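Local coordinates for glycoside Hydrolase (Bacteroides plebeius, PDB 5T3B), which probably hydrolyses glycosidic bonds in polysaccharides as a glycoside hydrolase family 50 enzyme of a gut bacterium, at residues 63-74 with 467-478. Residues are numbered along the deposited sequence; the frame is centred on the assembly and turned at random. Where two conformers were deposited one is given.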
ATOM      1  N   LEU A  63      -7.888  14.664  14.410  1.00 10.17           N
ATOM      2  CA  LEU A  63      -9.001  15.286  13.702  1.00 10.97           C
ATOM      3  C   LEU A  63      -9.757  16.355  14.516  1.00 11.72           C
ATOM      4  O   LEU A  63     -10.036  17.433  13.955  1.00 13.40           O
ATOM      5  CB  LEU A  63      -9.918  14.242  13.137  1.00 11.37           C
ATOM      6  CG  LEU A  63     -10.989  14.744  12.191  1.00 11.18           C
ATOM      7  CD1 LEU A  63     -10.422  15.398  10.932  1.00 13.44           C
ATOM      8  CD2 LEU A  63     -11.927  13.603  11.812  1.00 12.64           C
ATOM      9  N   PRO A  64     -10.008  16.122  15.806  1.00 11.82           N
ATOM     10  CA  PRO A  64     -10.715  17.141  16.597  1.00 13.60           C
ATOM     11  C   PRO A  64      -9.988  18.461  16.734  1.00 13.05           C
ATOM     12  O   PRO A  64     -10.619  19.454  17.093  1.00 16.25           O
ATOM     13  CB  PRO A  64     -10.832  16.445  17.954  1.00 14.51           C
ATOM     14  CG  PRO A  64     -10.851  15.003  17.652  1.00 13.19           C
ATOM     15  CD  PRO A  64      -9.863  14.867  16.578  1.00 12.05           C
ATOM     16  N   TYR A  65      -8.681  18.493  16.454  1.00 12.80           N
ATOM     17  CA  TYR A  65      -7.854  19.650  16.733  1.00 13.21           C
ATOM     18  C   TYR A  65      -7.291  20.306  15.496  1.00 16.02           C
ATOM     19  O   TYR A  65      -6.327  21.063  15.548  1.00 17.15           O
ATOM     20  CB  TYR A  65      -6.762  19.240  17.743  1.00 14.28           C
ATOM     21  CG  TYR A  65      -7.310  18.848  19.128  1.00 13.32           C
ATOM     22  CD1 TYR A  65      -8.444  19.436  19.655  1.00 14.29           C
ATOM     23  CD2 TYR A  65      -6.661  17.867  19.884  1.00 12.99           C
ATOM     24  CE1 TYR A  65      -8.922  19.095  20.908  1.00 15.08           C
ATOM     25  CE2 TYR A  65      -7.107  17.551  21.148  1.00 13.32           C
ATOM     26  CZ  TYR A  65      -8.243  18.178  21.661  1.00 15.20           C
ATOM     27  OH  TYR A  65      -8.654  17.868  22.923  1.00 15.95           O
ATOM     28  N   LEU A  66      -7.881  19.996  14.353  1.00 14.07           N
ATOM     29  CA  LEU A  66      -7.596  20.736  13.128  1.00 15.54           C
ATOM     30  C   LEU A  66      -8.263  22.066  13.119  1.00 17.80           C
ATOM     31  O   LEU A  66      -9.449  22.159  13.326  1.00 24.36           O
ATOM     32  CB  LEU A  66      -8.272  20.068  11.996  1.00 19.52           C
ATOM     33  CG  LEU A  66      -7.740  18.849  11.596  1.00 16.48           C
ATOM     34  CD1 LEU A  66      -8.240  18.478  10.123  1.00 17.07           C
ATOM     35  CD2 LEU A  66      -6.247  18.800  11.588  1.00 22.20           C
ATOM     36  N   VAL A  67      -7.481  23.129  12.965  1.00 17.08           N
ATOM     37  CA  VAL A  67      -8.074  24.476  13.013  1.00 18.33           C
ATOM     38  C   VAL A  67      -8.816  24.755  11.699  1.00 16.20           C
ATOM     39  O   VAL A  67      -8.235  24.616  10.609  1.00 17.39           O
ATOM     40  CB  VAL A  67      -6.972  25.557  13.266  1.00 19.97           C
ATOM     41  CG1 VAL A  67      -7.531  26.977  13.150  1.00 23.78           C
ATOM     42  CG2 VAL A  67      -6.294  25.318  14.623  1.00 23.66           C
ATOM     43  N   GLY A  68     -10.078  25.134  11.790  1.00 17.13           N
ATOM     44  CA  GLY A  68     -10.852  25.483  10.622  1.00 17.96           C
ATOM     45  C   GLY A  68     -11.623  24.322  10.059  1.00 16.79           C
ATOM     46  O   GLY A  68     -12.209  24.491   8.998  1.00 18.12           O
ATOM     47  N   TYR A  69     -11.583  23.148  10.695  1.00 15.93           N
ATOM     48  CA  TYR A  69     -12.333  21.987  10.244  1.00 14.44           C
ATOM     49  C   TYR A  69     -13.121  21.475  11.421  1.00 14.16           C
ATOM     50  O   TYR A  69     -12.541  21.283  12.505  1.00 16.48           O
ATOM     51  CB  TYR A  69     -11.405  20.883   9.766  1.00 12.93           C
ATOM     52  CG  TYR A  69     -12.204  19.681   9.339  1.00 11.57           C
ATOM     53  CD1 TYR A  69     -12.835  19.632   8.134  1.00 14.05           C
ATOM     54  CD2 TYR A  69     -12.367  18.608  10.191  1.00 12.26           C
ATOM     55  CE1 TYR A  69     -13.647  18.570   7.790  1.00 13.87           C
ATOM     56  CE2 TYR A  69     -13.190  17.530   9.868  1.00 11.34           C
ATOM     57  CZ  TYR A  69     -13.827  17.489   8.690  1.00 11.45           C
ATOM     58  OH  TYR A  69     -14.669  16.453   8.394  1.00 12.07           O
ATOM     59  N   GLU A  70     -14.400  21.174  11.211  1.00 16.65           N
ATOM     60  CA  GLU A  70     -15.203  20.454  12.204  1.00 17.22           C
ATOM     61  C   GLU A  70     -15.771  19.210  11.523  1.00 15.56           C
ATOM     62  O   GLU A  70     -16.208  19.260  10.422  1.00 15.99           O
ATOM     63  CB  GLU A  70     -16.330  21.322  12.782  1.00 19.50           C
ATOM     64  CG  GLU A  70     -15.770  22.526  13.569  1.00 23.13           C
ATOM     65  CD  GLU A  70     -14.913  22.150  14.834  1.00 30.39           C
ATOM     66  OE1 GLU A  70     -15.168  21.092  15.538  1.00 36.94           O
ATOM     67  OE2 GLU A  70     -13.945  22.920  15.128  1.00 34.52           O
ATOM     68  N   GLN A  71     -15.754  18.095  12.229  1.00 15.92           N
ATOM     69  CA  GLN A  71     -16.169  16.815  11.627  1.00 14.28           C
ATOM     70  C   GLN A  71     -17.567  16.954  11.033  1.00 14.02           C
ATOM     71  O   GLN A  71     -18.502  17.322  11.706  1.00 16.80           O
ATOM     72  CB  GLN A  71     -16.069  15.705  12.630  1.00 13.69           C
ATOM     73  CG  GLN A  71     -16.438  14.368  12.078  1.00 13.71           C
ATOM     74  CD  GLN A  71     -16.105  13.207  12.962  1.00 12.71           C
ATOM     75  OE1 GLN A  71     -15.205  13.246  13.801  1.00 16.31           O
ATOM     76  NE2 GLN A  71     -16.818  12.109  12.712  1.00 12.68           N
ATOM     77  N   GLN A  72     -17.679  16.609   9.756  0.50 12.91           N
ATOM     78  CA  GLN A  72     -18.888  16.856   9.014  0.50 14.73           C
ATOM     79  C   GLN A  72     -19.842  15.675   9.043  0.50 14.73           C
ATOM     80  O   GLN A  72     -21.021  15.850   9.367  0.50 19.12           O
ATOM     81  CB  GLN A  72     -18.571  17.307   7.608  0.50 16.65           C
ATOM     82  CG  GLN A  72     -17.828  18.634   7.586  0.50 18.74           C
ATOM     83  CD  GLN A  72     -17.603  19.139   6.188  0.50 20.89           C
ATOM     84  OE1 GLN A  72     -18.193  18.633   5.250  0.50 24.74           O
ATOM     85  NE2 GLN A  72     -16.743  20.141   6.049  0.50 22.50           N
ATOM     86  N   THR A  73     -19.330  14.466   8.737  1.00 12.84           N
ATOM     87  CA  THR A  73     -20.099  13.268   8.763  1.00 13.00           C
ATOM     88  C   THR A  73     -19.839  12.640  10.124  1.00 13.26           C
ATOM     89  O   THR A  73     -18.691  12.329  10.485  1.00 13.03           O
ATOM     90  CB  THR A  73     -19.667  12.293   7.651  1.00 13.81           C
ATOM     91  OG1 THR A  73     -19.928  12.942   6.406  1.00 17.81           O
ATOM     92  CG2 THR A  73     -20.408  10.924   7.770  1.00 14.52           C
ATOM     93  N   LYS A  74     -20.927  12.436  10.879  1.00 15.82           N
ATOM     94  CA  LYS A  74     -20.855  12.132  12.310  1.00 17.13           C
ATOM     95  C   LYS A  74     -21.410  10.764  12.709  1.00 16.92           C
ATOM     96  O   LYS A  74     -21.252  10.369  13.867  1.00 19.58           O
ATOM     97  CB  LYS A  74     -21.515  13.266  13.078  1.00 20.44           C
ATOM     98  CG  LYS A  74     -21.011  14.709  12.793  1.00 23.05           C
ATOM     99  CD  LYS A  74     -21.860  15.758  13.537  1.00 28.44           C
ATOM    100  CE  LYS A  74     -21.675  17.229  13.126  1.00 35.88           C
ATOM    101  NZ  LYS A  74     -21.822  17.519  11.652  1.00 40.06           N
ATOM    102  N   ASP A 467     -13.909   8.188  12.038  1.00  9.01           N
ATOM    103  CA  ASP A 467     -14.021   9.622  11.965  1.00  9.68           C
ATOM    104  C   ASP A 467     -13.234  10.184  10.760  1.00  9.57           C
ATOM    105  O   ASP A 467     -13.690  11.090  10.065  1.00 10.43           O
ATOM    106  CB  ASP A 467     -13.558  10.277  13.271  1.00 10.41           C
ATOM    107  CG  ASP A 467     -14.523  10.013  14.415  1.00 12.30           C
ATOM    108  OD1 ASP A 467     -15.754   9.785  14.185  1.00 13.76           O
ATOM    109  OD2 ASP A 467     -13.998  10.107  15.547  1.00 13.47           O
ATOM    110  N   ILE A 468     -12.047   9.603  10.503  1.00  8.98           N
ATOM    111  CA  ILE A 468     -11.315   9.954   9.279  1.00  8.81           C
ATOM    112  C   ILE A 468     -12.000   9.424   8.013  1.00  7.71           C
ATOM    113  O   ILE A 468     -12.266  10.149   7.055  1.00  8.91           O
ATOM    114  CB  ILE A 468      -9.849   9.467   9.333  1.00  8.97           C
ATOM    115  CG1 ILE A 468      -9.077  10.170  10.433  1.00 10.13           C
ATOM    116  CG2 ILE A 468      -9.175   9.510   7.951  1.00  9.12           C
ATOM    117  CD1 ILE A 468      -8.645  11.559  10.039  1.00 11.56           C
ATOM    118  N   ASN A 469     -12.237   8.126   8.025  1.00  8.10           N
ATOM    119  CA  ASN A 469     -12.624   7.434   6.800  1.00  8.04           C
ATOM    120  C   ASN A 469     -13.939   7.941   6.258  1.00  8.19           C
ATOM    121  O   ASN A 469     -14.134   8.047   5.047  1.00  9.31           O
ATOM    122  CB  ASN A 469     -12.734   5.942   7.030  1.00  8.57           C
ATOM    123  CG  ASN A 469     -11.403   5.301   7.275  1.00  8.30           C
ATOM    124  OD1 ASN A 469     -10.338   5.858   7.109  1.00  9.04           O
ATOM    125  ND2 ASN A 469     -11.489   4.020   7.657  1.00  9.70           N
ATOM    126  N   TRP A 470     -14.860   8.281   7.170  1.00  8.76           N
ATOM    127  CA  TRP A 470     -16.153   8.826   6.724  1.00  9.66           C
ATOM    128  C   TRP A 470     -16.018  10.207   6.072  1.00  9.50           C
ATOM    129  O   TRP A 470     -16.892  10.639   5.344  1.00 11.01           O
ATOM    130  CB  TRP A 470     -17.066   9.034   7.916  1.00 10.20           C
ATOM    131  CG  TRP A 470     -17.538   7.817   8.628  1.00  9.70           C
ATOM    132  CD1 TRP A 470     -17.543   6.518   8.197  1.00 10.08           C
ATOM    133  CD2 TRP A 470     -18.122   7.798   9.940  1.00 10.78           C
ATOM    134  NE1 TRP A 470     -18.119   5.718   9.139  1.00 10.53           N
ATOM    135  CE2 TRP A 470     -18.470   6.466  10.231  1.00 10.55           C
ATOM    136  CE3 TRP A 470     -18.356   8.797  10.908  1.00 12.94           C
ATOM    137  CZ2 TRP A 470     -19.049   6.104  11.475  1.00 13.32           C
ATOM    138  CZ3 TRP A 470     -18.895   8.430  12.121  1.00 14.78           C
ATOM    139  CH2 TRP A 470     -19.228   7.125  12.400  1.00 14.66           C
ATOM    140  N   ASN A 471     -14.951  10.908   6.418  1.00  9.21           N
ATOM    141  CA  ASN A 471     -14.765  12.327   6.119  1.00  8.86           C
ATOM    142  C   ASN A 471     -13.680  12.620   5.071  1.00  8.56           C
ATOM    143  O   ASN A 471     -13.394  13.790   4.815  1.00  9.55           O
ATOM    144  CB  ASN A 471     -14.510  13.118   7.424  1.00  9.98           C
ATOM    145  CG  ASN A 471     -15.750  13.191   8.235  1.00  9.65           C
ATOM    146  OD1 ASN A 471     -15.967  12.453   9.241  1.00 12.49           O
ATOM    147  ND2 ASN A 471     -16.657  13.944   7.746  1.00  8.36           N
ATOM    148  N   VAL A 472     -13.084  11.585   4.463  1.00  8.55           N
ATOM    149  CA  VAL A 472     -11.991  11.848   3.568  1.00  9.34           C
ATOM    150  C   VAL A 472     -12.328  12.848   2.459  1.00  9.01           C
ATOM    151  O   VAL A 472     -11.487  13.670   2.066  1.00  9.96           O
ATOM    152  CB  VAL A 472     -11.332  10.584   2.975  1.00  8.63           C
ATOM    153  CG1 VAL A 472     -10.645   9.779   4.051  1.00  8.53           C
ATOM    154  CG2 VAL A 472     -12.350   9.730   2.202  1.00  9.40           C
ATOM    155  N   TYR A 473     -13.531  12.737   1.904  1.00  9.57           N
ATOM    156  CA  TYR A 473     -13.863  13.578   0.765  1.00  9.96           C
ATOM    157  C   TYR A 473     -13.974  15.063   1.173  1.00 10.16           C
ATOM    158  O   TYR A 473     -13.507  15.953   0.480  1.00 11.53           O
ATOM    159  CB  TYR A 473     -15.137  13.073   0.074  1.00  9.94           C
ATOM    160  CG  TYR A 473     -15.028  11.651  -0.416  1.00 10.36           C
ATOM    161  CD1 TYR A 473     -14.241  11.327  -1.513  1.00  9.02           C
ATOM    162  CD2 TYR A 473     -15.613  10.602   0.254  1.00 10.14           C
ATOM    163  CE1 TYR A 473     -14.138  10.022  -1.989  1.00  9.06           C
ATOM    164  CE2 TYR A 473     -15.500   9.302  -0.168  1.00 10.30           C
ATOM    165  CZ  TYR A 473     -14.731   8.985  -1.284  1.00  9.25           C
ATOM    166  OH  TYR A 473     -14.580   7.725  -1.776  1.00  9.72           O
ATOM    167  N   ASN A 474     -14.599  15.306   2.331  1.00  9.98           N
ATOM    168  CA  ASN A 474     -14.710  16.697   2.782  1.00 10.56           C
ATOM    169  C   ASN A 474     -13.408  17.234   3.420  1.00 10.45           C
ATOM    170  O   ASN A 474     -13.129  18.427   3.354  1.00 12.39           O
ATOM    171  CB  ASN A 474     -15.941  16.929   3.597  1.00 11.87           C
ATOM    172  CG  ASN A 474     -15.921  16.256   4.953  1.00 11.67           C
ATOM    173  OD1 ASN A 474     -15.131  16.645   5.839  1.00 11.76           O
ATOM    174  ND2 ASN A 474     -16.731  15.249   5.122  1.00 11.67           N
ATOM    175  N   LEU A 475     -12.567  16.328   3.935  1.00 10.16           N
ATOM    176  CA  LEU A 475     -11.249  16.715   4.360  1.00 11.03           C
ATOM    177  C   LEU A 475     -10.387  17.163   3.161  1.00 10.16           C
ATOM    178  O   LEU A 475      -9.610  18.115   3.262  1.00 11.06           O
ATOM    179  CB  LEU A 475     -10.576  15.599   5.140  1.00 10.38           C
ATOM    180  CG  LEU A 475     -11.018  15.550   6.595  1.00 10.12           C
ATOM    181  CD1 LEU A 475     -10.700  14.173   7.191  1.00 10.59           C
ATOM    182  CD2 LEU A 475     -10.398  16.680   7.421  1.00 11.35           C
ATOM    183  N   ILE A 476     -10.460  16.397   2.097  1.00  9.79           N
ATOM    184  CA  ILE A 476      -9.776  16.768   0.862  1.00 10.68           C
ATOM    185  C   ILE A 476     -10.225  18.163   0.422  1.00 10.52           C
ATOM    186  O   ILE A 476      -9.411  18.957  -0.020  1.00 12.60           O
ATOM    187  CB  ILE A 476      -9.917  15.665  -0.194  1.00 10.22           C
ATOM    188  CG1 ILE A 476      -8.995  14.517   0.211  1.00 10.72           C
ATOM    189  CG2 ILE A 476      -9.615  16.206  -1.600  1.00 11.09           C
ATOM    190  CD1 ILE A 476      -9.306  13.248  -0.539  1.00 13.06           C
ATOM    191  N   ASP A 477     -11.517  18.403   0.460  1.00 11.82           N
ATOM    192  CA  ASP A 477     -12.026  19.735   0.072  1.00 12.38           C
ATOM    193  C   ASP A 477     -11.380  20.807   0.956  1.00 13.28           C
ATOM    194  O   ASP A 477     -10.986  21.878   0.468  1.00 15.81           O
ATOM    195  CB  ASP A 477     -13.533  19.831   0.175  1.00 14.62           C
ATOM    196  CG  ASP A 477     -14.251  19.056  -0.884  1.00 18.33           C
ATOM    197  OD1 ASP A 477     -13.702  18.792  -1.960  1.00 25.60           O
ATOM    198  OD2 ASP A 477     -15.411  18.682  -0.596  1.00 25.35           O
ATOM    199  N   TYR A 478     -11.335  20.566   2.259  1.00 13.10           N
ATOM    200  CA  TYR A 478     -10.694  21.490   3.225  1.00 13.16           C
ATOM    201  C   TYR A 478      -9.228  21.731   2.921  1.00 13.51           C
ATOM    202  O   TYR A 478      -8.772  22.861   2.866  1.00 14.35           O
ATOM    203  CB  TYR A 478     -10.904  20.948   4.642  1.00 13.52           C
ATOM    204  CG  TYR A 478     -10.002  21.477   5.704  1.00 13.83           C
ATOM    205  CD1 TYR A 478     -10.261  22.656   6.345  1.00 15.85           C
ATOM    206  CD2 TYR A 478      -8.889  20.786   6.125  1.00 14.64           C
ATOM    207  CE1 TYR A 478      -9.434  23.101   7.360  1.00 15.68           C
ATOM    208  CE2 TYR A 478      -8.081  21.188   7.135  1.00 15.78           C
ATOM    209  CZ  TYR A 478      -8.314  22.376   7.771  1.00 14.08           C
ATOM    210  OH  TYR A 478      -7.494  22.782   8.789  1.00 17.38           O
TER
HETATM  211  O   HOH W   1     -14.784  20.600   3.901  1.00 23.23           O
HETATM  212  O   HOH W   2     -19.432  11.284   4.302  1.00 22.48           O
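Tyr69 and Tyr478 meet edge to face: the edge of the Tyr69 ring is turned toward the face of Tyr478, centroids 5.6 Å apart and planes at 61°. With CG anti to the backbone N (chi1 179°), the Tyr69 ring reaches toward helix 472-480. Leu475 CD2 then sits over the centre of one ring face, 3.6 Å from the Tyr69 centroid, as a CH-pi contact. Tyr69 CB makes a second CH-pi contact, over one face of Tyr478. Leu63 CD1 comes within 3.7 Å of Leu475 CD2, and Leu66 CD1 touches the same methyl. Tyr478 OH donates to Val67 O at 2.7 Å, from above the carbonyl plane. This bond ties the helix to the type II turn from Leu66 to Tyr69. Gly68 occupies a turn position where a CB would press on the preceding carbonyl.

At the other end, Gln71 uses NE2 twice. Gln71 NE2 donates to Asp467 OD1 (3.0 Å, 164° at the hydrogen), approaching from above the carboxylate plane, and to Thr73 O within the loop at 2.9 Å. Both acceptors lie near the amide plane, so the two bonds fix its rotation. Asp467 OD2 also has a salt bridge to Lys463. With a leucine here the NE2 donor is gone, and the loop would probably lose its tie to Asp467 and the brace on the Thr73 carbonyl. Thr73 CG2 packs on Trp470 CB, while Trp470 NE1 bonds to Glu158 O. One water links Gln72 NE2 to Asn474 O; another joins Thr73 OG1 and Trp470 O.

The contact fastens the loop between strand 56-60 and helix 76-82 to the two C-terminal helices. Its chemistry implies an aromatic and aliphatic grip, with one hydroxyl-to-carbonyl bond, at the turn and a directional polar clasp near Asp467; two waters bridge Gln72 and Thr73 to backbone carbonyls.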